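Local structure of putative 2OG-Fe(II) oxygenase family protein (Caulobacter crescentus CB15, 3OOX) at residues D193-L199 and I229-L235; V72-G78 and M115-V119; R237-V242 and N288-E294. The protein probably acts as an iron(II)- and 2-oxoglutarate-dependent oxygenase, which may form ethylene from 2-oxoglutarate and oxidise L-arginine. All blocks are in the same frame, centred on the assembly; numbering follows the deposited sequence. Where two conformers were deposited one is given.

Contact 1: residues D193-L199 and I229-L235; sequences DINTITL and INIGDML
Asp193 OD2 is gripped from opposite faces of its carboxylate plane. Asn230 ND2 reaches Asp193 OD2 across the contact at 3.0 Å in a nearly straight bond (171°), and Thr198 OG1 donates to the same OD2 from the other face at 2.8 Å. This hydroxyl accepts a bond from Asn195 ND2, which also serves Leu269 O. Together these bonds should fix the turn of the carboxylate. Asp193 is consistent with the aspartate of the His-X-Asp iron motif of this family. Asn230 CG stands between its backbone N and carbonyl carbon (chi1 63°), which sets the amide alongside Thr198.

Thr198 and Asn230 form an antiparallel hydrogen-bonded pair. Beyond it, Gly232 N bonds to Thr196 O at 2.9 Å. Gly232 is the N-cap of helix 233-238; a side chain there would run into Asn195 O. Asn195 O takes Met234 N, of a selenomethionine, at 3.0 Å.

On the other sheet face, Ile197 CG2 meets Leu235 CD2 at 3.8 Å. Helix 127-152 packs against Ile197 and Ile229. Strand 262-269 pairs with 197-201, with a classic beta bulge where Thr196 and Ile197 both face Leu269. Helix 298-309 supplies Arg305 to Asp233, whose other oxygen bonds to Ser245.

Contact 2: residues V72-G78 and M115-V119; sequences VKGGARG and MADNV. With EDO (1,2-ethanediol), chain D; EDO (1,2-ethanediol), chain K.
Met115, a selenomethionine, only grazes the other segment: its CB lies near the edge of the Arg77 guanidinium group. Ala116 does much more. Ala116 O accepts Arg77 NE at 2.9 Å in a fairly straight bond (160°). The donor stands above the carbonyl plane, while the oxygen lies in the guanidinium plane. A water joins the same oxygen to Arg77 NH2, so one carbonyl serves two nitrogens of the group. Arg77 NH1 turns back to Ala76 O at 2.8 Å, in its own segment. These three links hold the guanidinium plane in a fixed rotation. The Arg77 side chain bends at chi2 (-70°), which brings NE to the Ala116 carbonyl. Ala116 CB packs on Lys73 CG at 3.6 Å. The amine of Lys73 runs on to an ethanediol, probably from the crystallisation liquor.

Asp117 presents its backbone: its O sits 3.6 Å from Arg77 CG. Its carboxylate forms a salt bridge with Arg112. Asn118 OD1 touches Arg77 CD at 3.5 Å and takes a bond from a second water, which accepts from Val119 N and weakly from Gly78 N. Asn118 ND2 is held by Gly102 O and Asp104. At Val119 the contact turns apolar. Val119 CG2 lies against Gly78 CA at 3.6 Å, and Val119 CG1 meets Val72 CG1 at 4.2 Å.

Replacing Arg77 by a leucine would probably leave the carbonyls of Ala116 and Ala76 without their charged mate and free both loops to shift.

The two loops are thus joined by one direct bond from a buried arginine to a backbone oxygen, with water-mediated links and small apolar contacts. The direct polar link uses a main-chain oxygen, so it probably depends on how the backbone of 115-119 is placed.

Contact 3: residues R237-V242 and N288-E294; sequences RLTNNV and NPDRYPE. With EDO (1,2-ethanediol), chain G.
Asn240 turns the chain at the end of helix 233-238 with a positive phi of 51°, and its CA comes within 6.3 Å of Arg291 CA on the facing loop. Its side-chain amide then bonds to that loop's backbone at two residues. Asn240 OD1 accepts Arg291 N at 2.9 Å (170°), and Asn240 ND2 bonds to Pro289 O at 3.0 Å and to Cys283 O. Asn288 ND2 bonds to Asn240 O at 3.0 Å. Asn240 is the C-prime residue of a Schellman motif, and a type I' turn runs from Thr239 to Val242. On the other loop an Asx turn joins Asp290 OD1 to Tyr292 N; Thr279 bonds to that oxygen.

The Tyr292 ring is held between two arginine chains: Arg237 CG stands over its centre in a CH-pi contact, 3.6 Å from the centroid, and Arg291 CB lies on the opposite face near the rim. Extended from CG to NE, Arg237 lays its guanidinium over the CD1 rim of the ring, where NH1 and NH2 bond to an ethanediol. Tyr292 OH donates to a lone pair of Asn241 OD1 at 2.6 Å, with ring and amide nearly coplanar. The Arg291 guanidinium stacks on the Asn241 amide.

Contact 1 belongs to the core; contact 2 is partly buried and contact 3 lies at the surface. Contacts 1 and 3 share helix 233-238: contact 1 holds its start against the loop leading into strand 197-201, contact 3 its end against loop 288-294. Their centres are 16 Å apart. Contact 2 stands apart, about 32 Å from contact 3 between centres, and joins two loops from the first half of the chain. The chemistry follows the place. Contact 1 combines strand pairing, a shared buried carboxylate and aliphatic packing. Contact 2 relies on one arginine and waters. Contact 3 uses asparagine amides, arginine chains and a tyrosine ring, with ethanediol at its margin.

Contact 1: residues D193-L199 and I229-L235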
loop_
_atom_site.group_PDB
_atom_site.type_symbol
_atom_site.label_atom_id
_atom_site.label_comp_id
_atom_site.label_asym_id
_atom_site.label_seq_id
_atom_site.Cartn_x
_atom_site.Cartn_y
_atom_site.Cartn_z
ATOM N N ASP A 193 -6.558 4.228 -2.997
ATOM C CA ASP A 193 -5.141 4.398 -3.231
ATOM C C ASP A 193 -4.900 4.755 -4.692
ATOM O O ASP A 193 -5.617 4.260 -5.571
ATOM C CB ASP A 193 -4.418 3.070 -2.938
ATOM C CG ASP A 193 -4.252 2.788 -1.452
ATOM O OD1 ASP A 193 -4.523 3.701 -0.632
ATOM O OD2 ASP A 193 -3.849 1.648 -1.115
ATOM N N ILE A 194 -3.889 5.588 -4.924
ATOM C CA ILE A 194 -3.610 6.140 -6.259
ATOM C C ILE A 194 -2.607 5.353 -7.072
ATOM O O ILE A 194 -2.469 5.608 -8.292
ATOM C CB ILE A 194 -3.273 7.629 -6.211
ATOM C CG1 ILE A 194 -1.948 7.894 -5.542
ATOM C CG2 ILE A 194 -4.385 8.418 -5.513
ATOM C CD1 ILE A 194 -1.628 9.414 -5.468
ATOM N N ASN A 195 -1.982 4.349 -6.461
ATOM C CA ASN A 195 -0.814 3.667 -6.995
ATOM C C ASN A 195 -1.205 2.406 -7.762
ATOM O O ASN A 195 -2.307 2.318 -8.295
ATOM C CB ASN A 195 0.201 3.435 -5.857
ATOM C CG ASN A 195 -0.414 2.751 -4.636
ATOM O OD1 ASN A 195 -1.216 3.378 -3.914
ATOM N ND2 ASN A 195 -0.026 1.479 -4.372
ATOM N N THR A 196 -0.316 1.435 -7.864
ATOM C CA THR A 196 -0.572 0.231 -8.661
ATOM C C THR A 196 -1.251 -0.860 -7.829
ATOM O O THR A 196 -2.412 -1.203 -8.075
ATOM C CB THR A 196 0.729 -0.244 -9.314
ATOM O OG1 THR A 196 1.242 0.830 -10.132
ATOM C CG2 THR A 196 0.536 -1.572 -10.131
ATOM N N ILE A 197 -0.535 -1.382 -6.845
ATOM C CA ILE A 197 -1.139 -2.184 -5.786
ATOM C C ILE A 197 -0.516 -1.802 -4.451
ATOM O O ILE A 197 0.617 -1.329 -4.402
ATOM C CB ILE A 197 -0.985 -3.712 -5.977
ATOM C CG1 ILE A 197 0.488 -4.109 -6.171
ATOM C CG2 ILE A 197 -1.836 -4.174 -7.186
ATOM C CD1 ILE A 197 0.713 -5.663 -6.171
ATOM N N THR A 198 -1.257 -2.027 -3.358
ATOM C CA THR A 198 -0.754 -1.793 -2.003
ATOM C C THR A 198 -0.796 -3.124 -1.231
ATOM O O THR A 198 -1.774 -3.922 -1.324
ATOM C CB THR A 198 -1.619 -0.725 -1.300
ATOM O OG1 THR A 198 -1.543 0.455 -2.092
ATOM C CG2 THR A 198 -1.142 -0.420 0.121
ATOM N N LEU A 199 0.297 -3.414 -0.500
ATOM C CA LEU A 199 0.472 -4.644 0.237
ATOM C C LEU A 199 0.558 -4.365 1.736
ATOM O O LEU A 199 1.441 -3.623 2.169
ATOM C CB LEU A 199 1.730 -5.379 -0.240
ATOM C CG LEU A 199 1.691 -5.846 -1.686
ATOM C CD1 LEU A 199 2.448 -4.866 -2.572
ATOM C CD2 LEU A 199 2.227 -7.287 -1.835
ATOM N N ILE A 229 -4.028 -7.201 0.021
ATOM C CA ILE A 229 -3.552 -6.489 -1.154
ATOM C C ILE A 229 -4.715 -5.807 -1.845
ATOM O O ILE A 229 -5.776 -6.402 -1.979
ATOM C CB ILE A 229 -2.877 -7.438 -2.136
ATOM C CG1 ILE A 229 -1.772 -8.225 -1.409
ATOM C CG2 ILE A 229 -2.290 -6.635 -3.343
ATOM C CD1 ILE A 229 -1.470 -9.571 -1.996
ATOM N N ASN A 230 -4.519 -4.566 -2.272
ATOM C CA ASN A 230 -5.573 -3.839 -3.041
ATOM C C ASN A 230 -5.049 -3.196 -4.305
ATOM O O ASN A 230 -3.881 -2.769 -4.389
ATOM C CB ASN A 230 -6.335 -2.801 -2.193
ATOM C CG ASN A 230 -5.466 -1.682 -1.681
ATOM O OD1 ASN A 230 -4.633 -1.902 -0.797
ATOM N ND2 ASN A 230 -5.643 -0.460 -2.230
ATOM N N ILE A 231 -5.949 -3.123 -5.282
ATOM C CA ILE A 231 -5.730 -2.444 -6.547
ATOM C C ILE A 231 -5.740 -0.927 -6.303
ATOM O O ILE A 231 -6.603 -0.437 -5.563
ATOM C CB ILE A 231 -6.885 -2.766 -7.531
ATOM C CG1 ILE A 231 -7.027 -4.295 -7.700
ATOM C CG2 ILE A 231 -6.710 -1.996 -8.887
ATOM C CD1 ILE A 231 -5.822 -4.984 -8.325
ATOM N N GLY A 232 -4.823 -0.182 -6.937
ATOM C CA GLY A 232 -4.824 1.267 -6.880
ATOM C C GLY A 232 -5.223 1.875 -8.212
ATOM O O GLY A 232 -5.340 1.166 -9.238
ATOM N N ASP A 233 -5.359 3.195 -8.219
ATOM C CA ASP A 233 -5.923 3.867 -9.359
ATOM C C ASP A 233 -5.079 3.679 -10.631
ATOM O O ASP A 233 -5.677 3.680 -11.717
ATOM C CB ASP A 233 -6.052 5.365 -9.102
ATOM C CG ASP A 233 -7.113 5.709 -8.081
ATOM O OD1 ASP A 233 -7.926 4.835 -7.690
ATOM O OD2 ASP A 233 -7.125 6.878 -7.666
HETATM N N MSE A 234 -3.754 3.578 -10.540
HETATM C CA MSE A 234 -2.933 3.402 -11.751
HETATM C C MSE A 234 -3.308 2.115 -12.469
HETATM O O MSE A 234 -3.417 2.089 -13.704
HETATM C CB MSE A 234 -1.432 3.374 -11.419
HETATM C CG MSE A 234 -0.829 4.696 -11.060
HETATM SE SE MSE A 234 1.008 4.511 -10.419
HETATM C CE MSE A 234 1.417 6.357 -10.095
ATOM N N LEU A 235 -3.504 1.028 -11.715
ATOM C CA LEU A 235 -3.811 -0.255 -12.317
ATOM C C LEU A 235 -5.263 -0.279 -12.763
ATOM O O LEU A 235 -5.600 -0.857 -13.815
ATOM C CB LEU A 235 -3.495 -1.367 -11.324
ATOM C CG LEU A 235 -3.729 -2.806 -11.746
ATOM C CD1 LEU A 235 -3.062 -3.132 -13.091
ATOM C CD2 LEU A 235 -3.214 -3.787 -10.673
HETATM O O HOH W 1 -7.885 1.701 -3.511
#

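Contact 2: residues V72-G78 and M115-V119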
loop_
_atom_site.group_PDB
_atom_site.type_symbol
_atom_site.label_atom_id
_atom_site.label_comp_id
_atom_site.label_asym_id
_atom_site.label_seq_id
_atom_site.Cartn_x
_atom_site.Cartn_y
_atom_site.Cartn_z
ATOM N N VAL A 72 10.859 17.155 5.327
ATOM C CA VAL A 72 11.648 16.708 4.169
ATOM C C VAL A 72 10.683 16.451 3.018
ATOM O O VAL A 72 9.876 15.528 3.054
ATOM C CB VAL A 72 12.499 15.443 4.472
ATOM C CG1 VAL A 72 13.328 15.016 3.250
ATOM C CG2 VAL A 72 13.399 15.710 5.674
ATOM N N LYS A 73 10.788 17.261 1.967
ATOM C CA LYS A 73 10.035 17.032 0.734
ATOM C C LYS A 73 8.538 16.840 1.013
ATOM O O LYS A 73 7.884 15.956 0.466
ATOM C CB LYS A 73 10.610 15.847 -0.057
ATOM C CG LYS A 73 12.043 16.055 -0.495
ATOM C CD LYS A 73 12.111 17.071 -1.689
ATOM C CE LYS A 73 13.507 17.378 -2.085
ATOM N NZ LYS A 73 13.509 18.415 -3.246
ATOM N N GLY A 74 8.033 17.702 1.872
ATOM C CA GLY A 74 6.600 17.738 2.145
ATOM C C GLY A 74 6.077 16.507 2.832
ATOM O O GLY A 74 4.869 16.269 2.853
ATOM N N GLY A 75 6.974 15.761 3.458
ATOM C CA GLY A 75 6.639 14.528 4.142
ATOM C C GLY A 75 6.743 13.282 3.283
ATOM O O GLY A 75 6.524 12.170 3.745
ATOM N N ALA A 76 7.163 13.443 2.020
ATOM C CA ALA A 76 7.304 12.325 1.138
ATOM C C ALA A 76 8.481 11.411 1.499
ATOM O O ALA A 76 8.532 10.251 1.076
ATOM C CB ALA A 76 7.484 12.841 -0.306
ATOM N N ARG A 77 9.431 11.954 2.264
ATOM C CA ARG A 77 10.546 11.168 2.804
ATOM C C ARG A 77 10.693 11.542 4.256
ATOM O O ARG A 77 10.425 12.656 4.625
ATOM C CB ARG A 77 11.841 11.508 2.054
ATOM C CG ARG A 77 11.819 11.247 0.532
ATOM C CD ARG A 77 11.791 9.796 0.189
ATOM N NE ARG A 77 11.774 9.556 -1.269
ATOM C CZ ARG A 77 10.678 9.330 -1.993
ATOM N NH1 ARG A 77 9.465 9.311 -1.444
ATOM N NH2 ARG A 77 10.773 9.102 -3.307
ATOM N N GLY A 78 11.099 10.588 5.092
ATOM C CA GLY A 78 11.296 10.898 6.501
ATOM C C GLY A 78 10.022 10.966 7.329
ATOM O O GLY A 78 9.063 10.237 7.089
HETATM N N MSE A 115 12.607 12.170 -7.823
HETATM C CA MSE A 115 12.484 11.241 -6.693
HETATM C C MSE A 115 13.568 11.515 -5.683
HETATM O O MSE A 115 14.767 11.297 -5.938
HETATM C CB MSE A 115 12.580 9.787 -7.185
HETATM C CG MSE A 115 11.320 9.341 -7.816
HETATM SE SE MSE A 115 11.369 7.642 -8.716
HETATM C CE MSE A 115 12.003 6.555 -7.292
ATOM N N ALA A 116 13.152 12.054 -4.529
ATOM C CA ALA A 116 14.093 12.501 -3.545
ATOM C C ALA A 116 14.811 11.363 -2.827
ATOM O O ALA A 116 14.275 10.265 -2.617
ATOM C CB ALA A 116 13.362 13.418 -2.498
ATOM N N ASP A 117 16.038 11.650 -2.409
ATOM C CA ASP A 117 16.816 10.718 -1.624
ATOM C C ASP A 117 16.110 10.413 -0.305
ATOM O O ASP A 117 15.412 11.268 0.255
ATOM C CB ASP A 117 18.194 11.291 -1.253
ATOM C CG ASP A 117 19.150 11.396 -2.432
ATOM O OD1 ASP A 117 18.883 10.831 -3.507
ATOM O OD2 ASP A 117 20.205 12.067 -2.258
ATOM N N ASN A 118 16.303 9.191 0.175
ATOM C CA ASN A 118 15.881 8.821 1.539
ATOM C C ASN A 118 16.728 9.538 2.579
ATOM O O ASN A 118 17.885 9.892 2.323
ATOM C CB ASN A 118 15.972 7.329 1.768
ATOM C CG ASN A 118 14.829 6.595 1.146
ATOM O OD1 ASN A 118 13.668 7.024 1.279
ATOM N ND2 ASN A 118 15.143 5.489 0.417
ATOM N N VAL A 119 16.133 9.739 3.739
ATOM C CA VAL A 119 16.867 10.101 4.934
ATOM C C VAL A 119 16.747 8.919 5.882
ATOM O O VAL A 119 15.912 8.031 5.690
ATOM C CB VAL A 119 16.340 11.424 5.564
ATOM C CG1 VAL A 119 16.547 12.595 4.597
ATOM C CG2 VAL A 119 14.820 11.285 5.991
HETATM C C1 EDO D . 12.724 16.735 -6.407
HETATM O O1 EDO D . 12.015 17.058 -5.204
HETATM C C2 EDO D . 13.555 15.484 -6.126
HETATM O O2 EDO D . 14.566 15.742 -5.142
HETATM C C1 EDO K . 16.113 15.860 0.906
HETATM O O1 EDO K . 16.990 16.303 1.926
HETATM C C2 EDO K . 16.170 14.325 0.875
HETATM O O2 EDO K . 15.315 13.905 -0.166
HETATM O O HOH W 2 13.396 8.140 -4.141
HETATM O O HOH W 3 13.280 8.544 3.517
#

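Contact 3: residues R237-V242 and N288-E294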
loop_
_atom_site.group_PDB
_atom_site.type_symbol
_atom_site.label_atom_id
_atom_site.label_comp_id
_atom_site.label_asym_id
_atom_site.label_seq_id
_atom_site.Cartn_x
_atom_site.Cartn_y
_atom_site.Cartn_z
ATOM N N ARG A 237 -6.808 2.243 -13.966
ATOM C CA ARG A 237 -6.831 2.977 -15.235
ATOM C C ARG A 237 -6.265 2.127 -16.377
ATOM O O ARG A 237 -6.863 2.062 -17.473
ATOM C CB ARG A 237 -6.079 4.292 -15.104
ATOM C CG ARG A 237 -5.942 5.055 -16.412
ATOM C CD ARG A 237 -5.559 6.490 -16.191
ATOM N NE ARG A 237 -5.318 7.139 -17.482
ATOM C CZ ARG A 237 -5.486 8.428 -17.737
ATOM N NH1 ARG A 237 -5.935 9.277 -16.807
ATOM N NH2 ARG A 237 -5.204 8.900 -18.965
ATOM N N LEU A 238 -5.158 1.436 -16.114
ATOM C CA LEU A 238 -4.562 0.569 -17.134
ATOM C C LEU A 238 -5.556 -0.463 -17.655
ATOM O O LEU A 238 -5.582 -0.748 -18.859
ATOM C CB LEU A 238 -3.315 -0.106 -16.578
ATOM C CG LEU A 238 -2.613 -1.111 -17.503
ATOM C CD1 LEU A 238 -2.051 -0.396 -18.743
ATOM C CD2 LEU A 238 -1.499 -1.856 -16.737
ATOM N N THR A 239 -6.376 -1.026 -16.766
ATOM C CA THR A 239 -7.332 -2.098 -17.110
ATOM C C THR A 239 -8.706 -1.595 -17.538
ATOM O O THR A 239 -9.663 -2.385 -17.569
ATOM C CB THR A 239 -7.509 -3.083 -15.925
ATOM O OG1 THR A 239 -8.105 -2.384 -14.816
ATOM C CG2 THR A 239 -6.171 -3.709 -15.499
ATOM N N ASN A 240 -8.813 -0.312 -17.861
ATOM C CA ASN A 240 -10.108 0.271 -18.258
ATOM C C ASN A 240 -11.184 -0.062 -17.235
ATOM O O ASN A 240 -12.360 -0.337 -17.563
ATOM C CB ASN A 240 -10.546 -0.234 -19.629
ATOM C CG ASN A 240 -11.485 0.728 -20.321
ATOM O OD1 ASN A 240 -11.406 1.956 -20.118
ATOM N ND2 ASN A 240 -12.351 0.191 -21.186
ATOM N N ASN A 241 -10.753 0.002 -15.974
ATOM C CA ASN A 241 -11.619 -0.230 -14.798
ATOM C C ASN A 241 -12.134 -1.661 -14.619
ATOM O O ASN A 241 -12.983 -1.910 -13.775
ATOM C CB ASN A 241 -12.751 0.821 -14.756
ATOM C CG ASN A 241 -12.221 2.226 -14.516
ATOM O OD1 ASN A 241 -11.382 2.703 -15.244
ATOM N ND2 ASN A 241 -12.695 2.873 -13.460
ATOM N N VAL A 242 -11.584 -2.612 -15.360
ATOM C CA VAL A 242 -11.895 -4.023 -15.180
ATOM C C VAL A 242 -11.515 -4.453 -13.743
ATOM O O VAL A 242 -12.278 -5.143 -13.083
ATOM C CB VAL A 242 -11.198 -4.893 -16.245
ATOM C CG1 VAL A 242 -11.249 -6.374 -15.844
ATOM C CG2 VAL A 242 -11.863 -4.700 -17.622
ATOM N N ASN A 288 -17.679 -1.948 -22.714
ATOM C CA ASN A 288 -16.759 -1.195 -21.881
ATOM C C ASN A 288 -15.780 -0.449 -22.782
ATOM O O ASN A 288 -14.627 -0.862 -22.922
ATOM C CB ASN A 288 -16.008 -2.129 -20.925
ATOM C CG ASN A 288 -15.169 -1.380 -19.899
ATOM O OD1 ASN A 288 -15.535 -0.282 -19.464
ATOM N ND2 ASN A 288 -14.035 -1.970 -19.509
ATOM N N PRO A 289 -16.262 0.630 -23.439
ATOM C CA PRO A 289 -15.351 1.396 -24.300
ATOM C C PRO A 289 -14.220 2.051 -23.528
ATOM O O PRO A 289 -14.289 2.208 -22.302
ATOM C CB PRO A 289 -16.259 2.452 -24.977
ATOM C CG PRO A 289 -17.557 2.441 -24.201
ATOM C CD PRO A 289 -17.654 1.116 -23.498
ATOM N N ASP A 290 -13.181 2.429 -24.262
ATOM C CA ASP A 290 -11.996 3.018 -23.673
ATOM C C ASP A 290 -12.337 4.335 -22.955
ATOM O O ASP A 290 -12.790 5.309 -23.574
ATOM C CB ASP A 290 -10.963 3.241 -24.771
ATOM C CG ASP A 290 -9.571 3.512 -24.256
ATOM O OD1 ASP A 290 -9.353 3.681 -23.037
ATOM O OD2 ASP A 290 -8.695 3.561 -25.127
ATOM N N ARG A 291 -12.127 4.339 -21.627
ATOM C CA ARG A 291 -12.383 5.525 -20.818
ATOM C C ARG A 291 -11.200 6.487 -20.834
ATOM O O ARG A 291 -11.317 7.629 -20.360
ATOM C CB ARG A 291 -12.682 5.106 -19.381
ATOM C CG ARG A 291 -13.808 4.160 -19.267
ATOM C CD ARG A 291 -13.960 3.705 -17.829
ATOM N NE ARG A 291 -14.760 2.489 -17.790
ATOM C CZ ARG A 291 -15.470 2.080 -16.746
ATOM N NH1 ARG A 291 -15.486 2.769 -15.598
ATOM N NH2 ARG A 291 -16.154 0.956 -16.844
ATOM N N TYR A 292 -10.078 6.045 -21.402
ATOM C CA TYR A 292 -8.825 6.778 -21.342
ATOM C C TYR A 292 -8.168 6.900 -22.719
ATOM O O TYR A 292 -7.096 6.367 -22.939
ATOM C CB TYR A 292 -7.888 6.098 -20.327
ATOM C CG TYR A 292 -8.585 5.833 -18.995
ATOM C CD1 TYR A 292 -8.832 6.879 -18.118
ATOM C CD2 TYR A 292 -9.015 4.544 -18.621
ATOM C CE1 TYR A 292 -9.489 6.680 -16.921
ATOM C CE2 TYR A 292 -9.667 4.327 -17.409
ATOM C CZ TYR A 292 -9.890 5.397 -16.564
ATOM O OH TYR A 292 -10.531 5.180 -15.365
ATOM N N PRO A 293 -8.824 7.625 -23.642
ATOM C CA PRO A 293 -8.281 7.697 -24.996
ATOM C C PRO A 293 -6.928 8.397 -25.073
ATOM O O PRO A 293 -6.188 8.158 -26.038
ATOM C CB PRO A 293 -9.345 8.487 -25.763
ATOM C CG PRO A 293 -10.040 9.307 -24.744
ATOM C CD PRO A 293 -10.033 8.448 -23.491
ATOM N N GLU A 294 -6.621 9.256 -24.088
ATOM C CA GLU A 294 -5.323 9.904 -23.996
ATOM C C GLU A 294 -4.488 9.187 -22.935
ATOM O O GLU A 294 -4.872 9.154 -21.752
ATOM C CB GLU A 294 -5.491 11.375 -23.608
ATOM C CG GLU A 294 -6.441 12.166 -24.524
ATOM C CD GLU A 294 -7.540 12.894 -23.753
ATOM O OE1 GLU A 294 -8.423 12.219 -23.178
ATOM O OE2 GLU A 294 -7.530 14.145 -23.738
HETATM C C1 EDO G . -6.201 12.712 -19.381
HETATM O O1 EDO G . -5.573 11.495 -19.804
HETATM C C2 EDO G . -6.890 12.516 -18.034
HETATM O O2 EDO G . -5.946 12.156 -17.017
#